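Local coordinates for protein aminopeptidase (Aneurinibacillus sp. AM-1, PDB 5IB9) that probably removes amino-terminal residues from peptides as a zinc-dependent M28-family aminopeptidase that also carries a protease-associated domain, at residues Q8-M18 and V247-L258; S335-E343 and E408-N416. All coordinates share one frame; numbering follows the deposited sequence.

Contact 1: Q8-M18 and V247-L258. With ZN (zinc ion), chain E.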
loop_
_atom_site.group_PDB
_atom_site.type_symbol
_atom_site.label_atom_id
_atom_site.label_comp_id
_atom_site.label_asym_id
_atom_site.label_seq_id
_atom_site.Cartn_x
_atom_site.Cartn_y
_atom_site.Cartn_z
ATOM N N GLN A 8 25.831 -15.018 -27.442
ATOM C CA GLN A 8 25.776 -13.540 -27.218
ATOM C C GLN A 8 25.738 -13.230 -25.721
ATOM O O GLN A 8 26.288 -12.234 -25.277
ATOM C CB GLN A 8 24.539 -12.929 -27.872
ATOM C CG GLN A 8 24.539 -13.039 -29.395
ATOM C CD GLN A 8 25.749 -12.298 -30.045
ATOM O OE1 GLN A 8 26.487 -11.577 -29.402
ATOM N NE2 GLN A 8 25.968 -12.551 -31.307
ATOM N N ILE A 9 25.222 -14.161 -24.916
ATOM C CA ILE A 9 25.210 -13.957 -23.458
ATOM C C ILE A 9 26.450 -14.582 -22.790
ATOM O O ILE A 9 27.160 -13.943 -22.063
ATOM C CB ILE A 9 23.960 -14.652 -22.873
ATOM C CG1 ILE A 9 22.642 -14.133 -23.531
ATOM C CG2 ILE A 9 24.000 -14.617 -21.362
ATOM C CD1 ILE A 9 22.489 -12.623 -23.305
ATOM N N THR A 10 26.788 -15.849 -23.174
ATOM C CA THR A 10 27.833 -16.549 -22.424
ATOM C C THR A 10 29.251 -16.025 -22.698
ATOM O O THR A 10 30.116 -16.233 -21.853
ATOM C CB THR A 10 27.781 -18.092 -22.665
ATOM O OG1 THR A 10 27.988 -18.335 -24.052
ATOM C CG2 THR A 10 26.334 -18.621 -22.352
ATOM N N LYS A 11 29.420 -15.381 -23.857
ATOM C CA LYS A 11 30.749 -14.796 -24.074
ATOM C C LYS A 11 30.980 -13.483 -23.319
ATOM O O LYS A 11 32.108 -12.960 -23.258
ATOM C CB LYS A 11 30.954 -14.499 -25.511
ATOM C CG LYS A 11 30.175 -13.316 -26.097
ATOM C CD LYS A 11 30.582 -13.163 -27.599
ATOM C CE LYS A 11 29.778 -12.173 -28.330
ATOM N NZ LYS A 11 30.297 -12.076 -29.752
ATOM N N ARG A 12 29.932 -12.914 -22.755
ATOM C CA ARG A 12 29.958 -11.609 -22.120
ATOM C C ARG A 12 29.754 -11.631 -20.616
ATOM O O ARG A 12 29.976 -10.610 -19.971
ATOM C CB ARG A 12 28.814 -10.750 -22.703
ATOM C CG ARG A 12 28.956 -10.470 -24.146
ATOM C CD ARG A 12 28.062 -9.292 -24.511
ATOM N NE ARG A 12 28.560 -8.746 -25.777
ATOM C CZ ARG A 12 28.243 -9.272 -26.941
ATOM N NH1 ARG A 12 27.456 -10.309 -27.054
ATOM N NH2 ARG A 12 28.738 -8.737 -28.105
ATOM N N THR A 13 29.292 -12.725 -19.975
ATOM C CA THR A 13 29.064 -12.647 -18.538
ATOM C C THR A 13 30.340 -12.655 -17.689
ATOM O O THR A 13 31.131 -13.623 -17.634
ATOM C CB THR A 13 28.244 -13.914 -18.158
ATOM O OG1 THR A 13 28.872 -15.080 -18.804
ATOM C CG2 THR A 13 26.733 -13.840 -18.627
ATOM N N ASP A 14 30.609 -11.509 -17.078
ATOM C CA ASP A 14 31.900 -11.283 -16.469
ATOM C C ASP A 14 31.773 -11.559 -15.021
ATOM O O ASP A 14 31.091 -10.789 -14.260
ATOM C CB ASP A 14 32.305 -9.867 -16.806
ATOM C CG ASP A 14 33.700 -9.485 -16.287
ATOM O OD1 ASP A 14 34.105 -9.916 -15.208
ATOM O OD2 ASP A 14 34.267 -8.686 -17.093
ATOM N N ALA A 15 32.411 -12.623 -14.575
ATOM C CA ALA A 15 32.291 -13.007 -13.207
ATOM C C ALA A 15 33.116 -12.106 -12.256
ATOM O O ALA A 15 32.811 -12.085 -11.049
ATOM C CB ALA A 15 32.693 -14.497 -13.026
ATOM N N GLU A 16 34.167 -11.446 -12.773
ATOM C CA GLU A 16 34.874 -10.466 -11.939
ATOM C C GLU A 16 33.966 -9.249 -11.593
ATOM O O GLU A 16 34.025 -8.821 -10.449
ATOM C CB GLU A 16 36.158 -10.064 -12.642
ATOM C CG GLU A 16 37.197 -11.220 -12.621
ATOM C CD GLU A 16 36.913 -12.407 -13.630
ATOM O OE1 GLU A 16 37.196 -13.594 -13.273
ATOM O OE2 GLU A 16 36.464 -12.186 -14.797
ATOM N N ASN A 17 33.180 -8.794 -12.542
ATOM C CA ASN A 17 32.220 -7.680 -12.300
ATOM C C ASN A 17 31.332 -8.148 -11.132
ATOM O O ASN A 17 31.028 -7.395 -10.188
ATOM C CB ASN A 17 31.408 -7.377 -13.515
ATOM C CG ASN A 17 32.166 -6.703 -14.607
ATOM O OD1 ASN A 17 33.317 -6.216 -14.400
ATOM N ND2 ASN A 17 31.493 -6.538 -15.756
ATOM N N MET A 18 30.812 -9.391 -11.261
ATOM C CA MET A 18 29.852 -9.814 -10.247
ATOM C C MET A 18 30.425 -9.969 -8.892
ATOM O O MET A 18 29.873 -9.603 -7.880
ATOM C CB MET A 18 29.155 -11.140 -10.672
ATOM C CG MET A 18 28.321 -10.848 -11.911
ATOM S SD MET A 18 27.319 -12.304 -12.491
ATOM C CE MET A 18 28.568 -13.331 -13.223
ATOM N N VAL A 247 24.163 -10.496 -10.288
ATOM C CA VAL A 247 23.682 -11.111 -11.589
ATOM C C VAL A 247 22.712 -10.176 -12.319
ATOM O O VAL A 247 22.772 -10.028 -13.505
ATOM C CB VAL A 247 23.030 -12.489 -11.342
ATOM C CG1 VAL A 247 22.543 -13.127 -12.658
ATOM C CG2 VAL A 247 24.112 -13.417 -10.686
ATOM N N THR A 248 21.871 -9.480 -11.561
ATOM C CA THR A 248 20.920 -8.516 -12.137
ATOM C C THR A 248 21.693 -7.390 -12.890
ATOM O O THR A 248 21.379 -7.139 -14.040
ATOM C CB THR A 248 20.005 -7.927 -11.081
ATOM O OG1 THR A 248 19.205 -8.975 -10.502
ATOM C CG2 THR A 248 18.982 -6.908 -11.727
ATOM N N LEU A 249 22.696 -6.819 -12.231
ATOM C CA LEU A 249 23.519 -5.744 -12.840
ATOM C C LEU A 249 24.259 -6.294 -14.036
ATOM O O LEU A 249 24.266 -5.660 -15.055
ATOM C CB LEU A 249 24.472 -5.180 -11.770
ATOM C CG LEU A 249 23.878 -4.285 -10.734
ATOM C CD1 LEU A 249 24.976 -3.914 -9.735
ATOM C CD2 LEU A 249 23.353 -2.987 -11.424
ATOM N N GLU A 250 24.862 -7.479 -13.849
ATOM C CA GLU A 250 25.695 -7.999 -14.920
ATOM C C GLU A 250 24.834 -8.299 -16.159
ATOM O O GLU A 250 25.236 -8.078 -17.320
ATOM C CB GLU A 250 26.553 -9.136 -14.435
ATOM C CG GLU A 250 27.485 -9.705 -15.578
ATOM C CD GLU A 250 28.500 -8.750 -16.217
ATOM O OE1 GLU A 250 28.736 -7.596 -15.789
ATOM O OE2 GLU A 250 29.040 -9.218 -17.257
ATOM N N LEU A 251 23.645 -8.887 -15.976
ATOM C CA LEU A 251 22.826 -9.168 -17.114
ATOM C C LEU A 251 22.344 -7.847 -17.726
ATOM O O LEU A 251 22.178 -7.750 -18.983
ATOM C CB LEU A 251 21.582 -10.075 -16.798
ATOM C CG LEU A 251 22.101 -11.491 -16.437
ATOM C CD1 LEU A 251 20.888 -12.284 -16.037
ATOM C CD2 LEU A 251 22.825 -12.179 -17.589
ATOM N N ALA A 252 22.087 -6.804 -16.890
ATOM C CA ALA A 252 21.729 -5.518 -17.553
ATOM C C ALA A 252 22.933 -5.017 -18.402
ATOM O O ALA A 252 22.671 -4.519 -19.450
ATOM C CB ALA A 252 21.442 -4.479 -16.488
ATOM N N ARG A 253 24.180 -5.177 -17.962
ATOM C CA ARG A 253 25.316 -4.729 -18.761
ATOM C C ARG A 253 25.378 -5.558 -19.997
ATOM O O ARG A 253 25.525 -5.037 -21.133
ATOM C CB ARG A 253 26.531 -4.933 -17.941
ATOM C CG ARG A 253 27.798 -4.320 -18.662
ATOM C CD ARG A 253 29.099 -4.657 -17.922
ATOM N NE ARG A 253 29.403 -6.050 -18.206
ATOM C CZ ARG A 253 29.868 -6.530 -19.347
ATOM N NH1 ARG A 253 30.216 -5.659 -20.312
ATOM N NH2 ARG A 253 29.992 -7.880 -19.500
ATOM N N VAL A 254 25.227 -6.870 -19.856
ATOM C CA VAL A 254 25.260 -7.741 -21.079
ATOM C C VAL A 254 24.205 -7.340 -22.083
ATOM O O VAL A 254 24.507 -7.226 -23.294
ATOM C CB VAL A 254 25.090 -9.239 -20.671
ATOM C CG1 VAL A 254 24.818 -10.126 -21.937
ATOM C CG2 VAL A 254 26.385 -9.688 -19.998
ATOM N N MET A 255 22.944 -7.129 -21.643
ATOM C CA MET A 255 21.879 -6.884 -22.575
ATOM C C MET A 255 22.080 -5.491 -23.177
ATOM O O MET A 255 21.573 -5.250 -24.312
ATOM C CB MET A 255 20.501 -6.936 -21.905
ATOM C CG MET A 255 20.282 -8.333 -21.382
ATOM S SD MET A 255 20.042 -9.484 -22.786
ATOM C CE MET A 255 19.558 -10.906 -21.773
ATOM N N SER A 256 22.871 -4.637 -22.563
ATOM C CA SER A 256 23.072 -3.278 -23.158
ATOM C C SER A 256 23.870 -3.398 -24.462
ATOM O O SER A 256 23.858 -2.448 -25.294
ATOM C CB SER A 256 23.757 -2.308 -22.218
ATOM O OG SER A 256 25.136 -2.554 -22.065
ATOM N N LYS A 257 24.580 -4.495 -24.647
ATOM C CA LYS A 257 25.345 -4.755 -25.885
ATOM C C LYS A 257 24.572 -5.352 -27.025
ATOM O O LYS A 257 25.161 -5.637 -28.077
ATOM C CB LYS A 257 26.521 -5.699 -25.535
ATOM C CG LYS A 257 27.366 -5.405 -24.294
ATOM C CD LYS A 257 27.926 -3.985 -24.263
ATOM C CE LYS A 257 28.830 -3.777 -23.089
ATOM N NZ LYS A 257 29.369 -2.366 -23.038
ATOM N N LEU A 258 23.294 -5.660 -26.844
ATOM C CA LEU A 258 22.482 -6.438 -27.758
ATOM C C LEU A 258 21.142 -5.790 -28.172
ATOM O O LEU A 258 20.549 -5.039 -27.422
ATOM C CB LEU A 258 22.155 -7.854 -27.146
ATOM C CG LEU A 258 23.411 -8.574 -26.698
ATOM C CD1 LEU A 258 23.147 -9.729 -25.735
ATOM C CD2 LEU A 258 24.219 -9.109 -27.885
HETATM ZN ZN ZN E . 30.924 -15.605 -18.363
HETATM O O HOH W 1 30.619 -17.411 -19.416
HETATM O O HOH W 2 31.782 -14.787 -20.256
HETATM O O HOH W 3 32.879 -16.034 -17.852
#
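R12 passes over V254, their CA atoms 6.2 Å apart, as the link between helices 6-10 and 15-25 runs alongside the last turns of helix 238-256. E250 is the hub. A first torsion of -179° sends CG away from the backbone N and the bend at chi2 brings the carboxylate up to the link, where R253 forms a side-on salt bridge, NE to OE1 and NH2 to OE2. Segment 8-18 supplies the other donors: D14 N reaches E250 OE2 at 2.8 Å and N17 ND2 reaches E250 OE1 at 3.0 Å, each from the carboxylate face opposite to R253. Four bonds thus grip two buried oxygens, which probably keeps E250 ionised. M18 CG covers the stem at E250 CB, 3.5 Å away. The slim tip of I9, CD1, fits among V254, M255 and L258, 3.7 Å from V254 CG1, while R12 NH1 turns back to Q8 O and Q8 OE1. T13 faces away and binds zinc through its O and OG1; OG1 is also hydrogen-bonded to D390, and D386 and three waters complete the zinc shell. The link lies between helix 382-400 and helix 238-256, which also packs on F266 of strand 263-269 and on helix 35-50.

Contact 2: S335-E343 and E408-N416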
loop_
_atom_site.group_PDB
_atom_site.type_symbol
_atom_site.label_atom_id
_atom_site.label_comp_id
_atom_site.label_asym_id
_atom_site.label_seq_id
_atom_site.Cartn_x
_atom_site.Cartn_y
_atom_site.Cartn_z
ATOM N N SER A 335 23.992 -26.489 -19.457
ATOM C CA SER A 335 24.395 -27.114 -18.249
ATOM C C SER A 335 23.820 -28.447 -18.009
ATOM O O SER A 335 24.387 -29.225 -17.289
ATOM C CB SER A 335 24.056 -26.188 -17.078
ATOM O OG SER A 335 25.008 -25.171 -17.108
ATOM N N GLY A 336 22.595 -28.716 -18.472
ATOM C CA GLY A 336 21.935 -29.984 -18.112
ATOM C C GLY A 336 20.508 -29.781 -17.650
ATOM O O GLY A 336 19.833 -28.750 -18.007
ATOM N N VAL A 337 20.000 -30.782 -16.938
ATOM C CA VAL A 337 18.608 -30.746 -16.471
ATOM C C VAL A 337 18.456 -29.823 -15.296
ATOM O O VAL A 337 19.210 -29.865 -14.323
ATOM C CB VAL A 337 18.266 -32.160 -15.983
ATOM C CG1 VAL A 337 16.900 -32.104 -15.282
ATOM C CG2 VAL A 337 18.249 -33.106 -17.126
ATOM N N LEU A 338 17.513 -28.877 -15.429
ATOM C CA LEU A 338 17.183 -27.943 -14.356
ATOM C C LEU A 338 15.835 -28.221 -13.793
ATOM O O LEU A 338 14.835 -27.949 -14.416
ATOM C CB LEU A 338 17.288 -26.466 -14.874
ATOM C CG LEU A 338 17.011 -25.347 -13.869
ATOM C CD1 LEU A 338 18.003 -25.518 -12.757
ATOM C CD2 LEU A 338 17.312 -23.963 -14.576
ATOM N N PRO A 339 15.794 -28.715 -12.585
ATOM C CA PRO A 339 14.533 -29.052 -11.975
ATOM C C PRO A 339 13.710 -27.831 -11.508
ATOM O O PRO A 339 14.238 -26.680 -11.377
ATOM C CB PRO A 339 14.942 -29.849 -10.738
ATOM C CG PRO A 339 16.246 -30.245 -10.888
ATOM C CD PRO A 339 16.900 -29.038 -11.700
ATOM N N TYR A 340 12.425 -28.029 -11.261
ATOM C CA TYR A 340 11.653 -26.976 -10.588
ATOM C C TYR A 340 11.064 -27.507 -9.285
ATOM O O TYR A 340 10.974 -28.750 -9.108
ATOM C CB TYR A 340 10.541 -26.385 -11.501
ATOM C CG TYR A 340 9.392 -27.360 -11.798
ATOM C CD1 TYR A 340 8.114 -27.059 -11.321
ATOM C CD2 TYR A 340 9.631 -28.487 -12.574
ATOM C CE1 TYR A 340 7.018 -27.965 -11.623
ATOM C CE2 TYR A 340 8.536 -29.415 -12.864
ATOM C CZ TYR A 340 7.303 -29.109 -12.368
ATOM O OH TYR A 340 6.211 -29.928 -12.619
ATOM N N GLY A 341 10.530 -26.627 -8.451
ATOM C CA GLY A 341 9.802 -27.050 -7.272
ATOM C C GLY A 341 8.827 -25.967 -6.830
ATOM O O GLY A 341 8.619 -24.972 -7.520
ATOM N N GLN A 342 8.308 -26.117 -5.583
ATOM C CA GLN A 342 7.345 -25.171 -5.041
ATOM C C GLN A 342 7.982 -24.439 -3.903
ATOM O O GLN A 342 8.352 -25.065 -2.908
ATOM C CB GLN A 342 6.116 -25.947 -4.479
ATOM C CG GLN A 342 5.082 -24.958 -3.973
ATOM C CD GLN A 342 3.708 -25.595 -3.755
ATOM O OE1 GLN A 342 3.624 -26.805 -3.575
ATOM N NE2 GLN A 342 2.656 -24.805 -3.746
ATOM N N GLU A 343 8.113 -23.097 -4.002
ATOM C CA GLU A 343 8.508 -22.343 -2.869
ATOM C C GLU A 343 8.206 -20.866 -3.157
ATOM O O GLU A 343 8.283 -20.405 -4.313
ATOM C CB GLU A 343 10.003 -22.517 -2.564
ATOM C CG GLU A 343 10.469 -21.799 -1.366
ATOM C CD GLU A 343 9.759 -22.204 -0.063
ATOM O OE1 GLU A 343 10.397 -23.043 0.646
ATOM O OE2 GLU A 343 8.631 -21.675 0.224
ATOM N N GLU A 408 10.981 -24.898 -27.508
ATOM C CA GLU A 408 10.835 -26.240 -27.958
ATOM C C GLU A 408 10.482 -27.071 -26.761
ATOM O O GLU A 408 10.842 -26.732 -25.624
ATOM C CB GLU A 408 12.139 -26.687 -28.594
ATOM C CG GLU A 408 12.317 -26.000 -29.939
ATOM C CD GLU A 408 12.930 -26.929 -30.970
ATOM O OE1 GLU A 408 12.913 -28.189 -30.781
ATOM O OE2 GLU A 408 13.409 -26.400 -31.991
ATOM N N PRO A 409 9.705 -28.127 -26.981
ATOM C CA PRO A 409 9.315 -28.920 -25.840
ATOM C C PRO A 409 10.545 -29.501 -25.107
ATOM O O PRO A 409 11.549 -29.870 -25.738
ATOM C CB PRO A 409 8.474 -30.066 -26.489
ATOM C CG PRO A 409 8.130 -29.576 -27.876
ATOM C CD PRO A 409 9.293 -28.753 -28.275
ATOM N N ILE A 410 10.489 -29.537 -23.793
ATOM C CA ILE A 410 11.596 -30.074 -23.004
ATOM C C ILE A 410 10.998 -30.611 -21.705
ATOM O O ILE A 410 10.180 -29.933 -21.073
ATOM C CB ILE A 410 12.612 -28.887 -22.711
ATOM C CG1 ILE A 410 13.651 -29.186 -21.629
ATOM C CG2 ILE A 410 11.865 -27.683 -22.193
ATOM C CD1 ILE A 410 14.746 -28.245 -21.631
ATOM N N ASP A 411 11.359 -31.822 -21.319
ATOM C CA ASP A 411 10.918 -32.350 -20.037
ATOM C C ASP A 411 11.914 -31.867 -19.014
ATOM O O ASP A 411 13.132 -31.760 -19.245
ATOM C CB ASP A 411 10.924 -33.893 -19.964
ATOM C CG ASP A 411 10.014 -34.532 -20.993
ATOM O OD1 ASP A 411 8.920 -35.040 -20.645
ATOM O OD2 ASP A 411 10.417 -34.519 -22.179
ATOM N N TYR A 412 11.406 -31.545 -17.859
ATOM C CA TYR A 412 12.263 -31.350 -16.757
ATOM C C TYR A 412 11.479 -31.673 -15.504
ATOM O O TYR A 412 10.266 -31.466 -15.494
ATOM C CB TYR A 412 12.811 -29.871 -16.835
ATOM C CG TYR A 412 11.726 -28.763 -16.866
ATOM C CD1 TYR A 412 11.069 -28.453 -18.068
ATOM C CD2 TYR A 412 11.432 -28.020 -15.738
ATOM C CE1 TYR A 412 10.143 -27.374 -18.158
ATOM C CE2 TYR A 412 10.456 -26.946 -15.815
ATOM C CZ TYR A 412 9.896 -26.645 -16.987
ATOM O OH TYR A 412 8.945 -25.636 -17.034
ATOM N N PRO A 413 12.128 -32.149 -14.423
ATOM C CA PRO A 413 11.438 -32.785 -13.288
ATOM C C PRO A 413 11.099 -31.866 -12.177
ATOM O O PRO A 413 11.769 -30.838 -12.014
ATOM C CB PRO A 413 12.491 -33.765 -12.776
ATOM C CG PRO A 413 13.816 -33.048 -13.012
ATOM C CD PRO A 413 13.598 -32.406 -14.342
ATOM N N ARG A 414 10.038 -32.180 -11.440
ATOM C CA ARG A 414 9.755 -31.530 -10.210
ATOM C C ARG A 414 10.557 -32.171 -9.146
ATOM O O ARG A 414 10.632 -33.407 -9.082
ATOM C CB ARG A 414 8.260 -31.664 -9.900
ATOM C CG ARG A 414 7.702 -30.776 -8.759
ATOM C CD ARG A 414 6.163 -30.695 -9.016
ATOM N NE ARG A 414 5.377 -29.881 -8.080
ATOM C CZ ARG A 414 5.387 -30.026 -6.763
ATOM N NH1 ARG A 414 6.199 -30.924 -6.201
ATOM N NH2 ARG A 414 4.596 -29.271 -5.991
ATOM N N ARG A 415 11.178 -31.368 -8.291
ATOM C CA ARG A 415 12.011 -31.887 -7.220
ATOM C C ARG A 415 11.634 -31.247 -5.915
ATOM O O ARG A 415 11.434 -30.034 -5.868
ATOM C CB ARG A 415 13.489 -31.740 -7.524
ATOM C CG ARG A 415 13.964 -32.971 -8.296
ATOM C CD ARG A 415 15.459 -33.087 -8.513
ATOM N NE ARG A 415 15.713 -33.794 -9.785
ATOM C CZ ARG A 415 16.879 -33.757 -10.439
ATOM N NH1 ARG A 415 17.884 -33.051 -9.927
ATOM N NH2 ARG A 415 17.058 -34.417 -11.596
ATOM N N ASN A 416 11.514 -32.062 -4.857
ATOM C CA ASN A 416 11.077 -31.607 -3.503
ATOM C C ASN A 416 12.199 -31.587 -2.465
ATOM O O ASN A 416 12.884 -30.561 -2.302
ATOM C CB ASN A 416 9.900 -32.455 -2.991
ATOM C CG ASN A 416 8.812 -32.648 -4.047
ATOM O OD1 ASN A 416 8.203 -33.720 -4.144
ATOM N ND2 ASN A 416 8.570 -31.604 -4.859
HETATM O O HOH W 4 19.693 -32.008 -12.661
HETATM O O HOH W 5 8.331 -28.837 -4.588
HETATM O O HOH W 6 9.908 -28.170 -3.859
#
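Y340 and R414 form a single beta bridge, with Y340 N donating to P413 O at 3.0 Å and R415 N to Y340 O at 2.8 Å. The ring of Y340, swung between its backbone N and carbonyl carbon (chi1 69°), lies under the extended stem of R414, whose CB sits 4.1 Å from the ring centroid in a CH-pi contact. The other tyrosine, Y412, fills the angle beside it, the two ring planes 69° apart and Y340 CD2 3.7 Å from Y412 CD2. On the proline side, P413 fits its CG and CD against V337 CG1 and P339 CB, tightly where CD meets V337 CG1 at 3.4 Å, and P339 offers CG to one face of the R415 guanidinium, 3.4 Å from NH1. G341 suits its place because a CB there would collide with R415 O. R414 NE hydrogen-bonds G318 O, and Y412 OH hydrogen-bonds T324 and D325, tying the tail to the turn after strand 310-315 and to helix 322-334. L338 O is buried without a polar partner. Two backbone bonds thus set the alignment, while the rings, the stem of R414 and the guanidinium face of R415 make much of the side-chain contact; both arginines are exposed residues, so this probably costs little desolvation of charge.

How the contacts relate
The two contacts come in series along the chain: contact 1 closes before contact 2 opens. Their centres lie 24 Å apart and their nearest atoms about 8 Å apart, without touching. Both fasten a chain end to the M28 peptidase part, the N-terminal 8-18 onto helix 238-256 and the C-terminal 408-416 onto 337-342. Helix 382-400 lies between them: it packs against 8-18 and provides D386 and D390 near T13, its N387 bonds S335, and the chain leaving it leads to 408-416. Neither contact forms the pocket of the inhibitor bestatin; the side chain of V247 lies about 14 Å from the inhibitor. Both termini are thus laid against the M28 peptidase domain, apart from its inhibitor pocket.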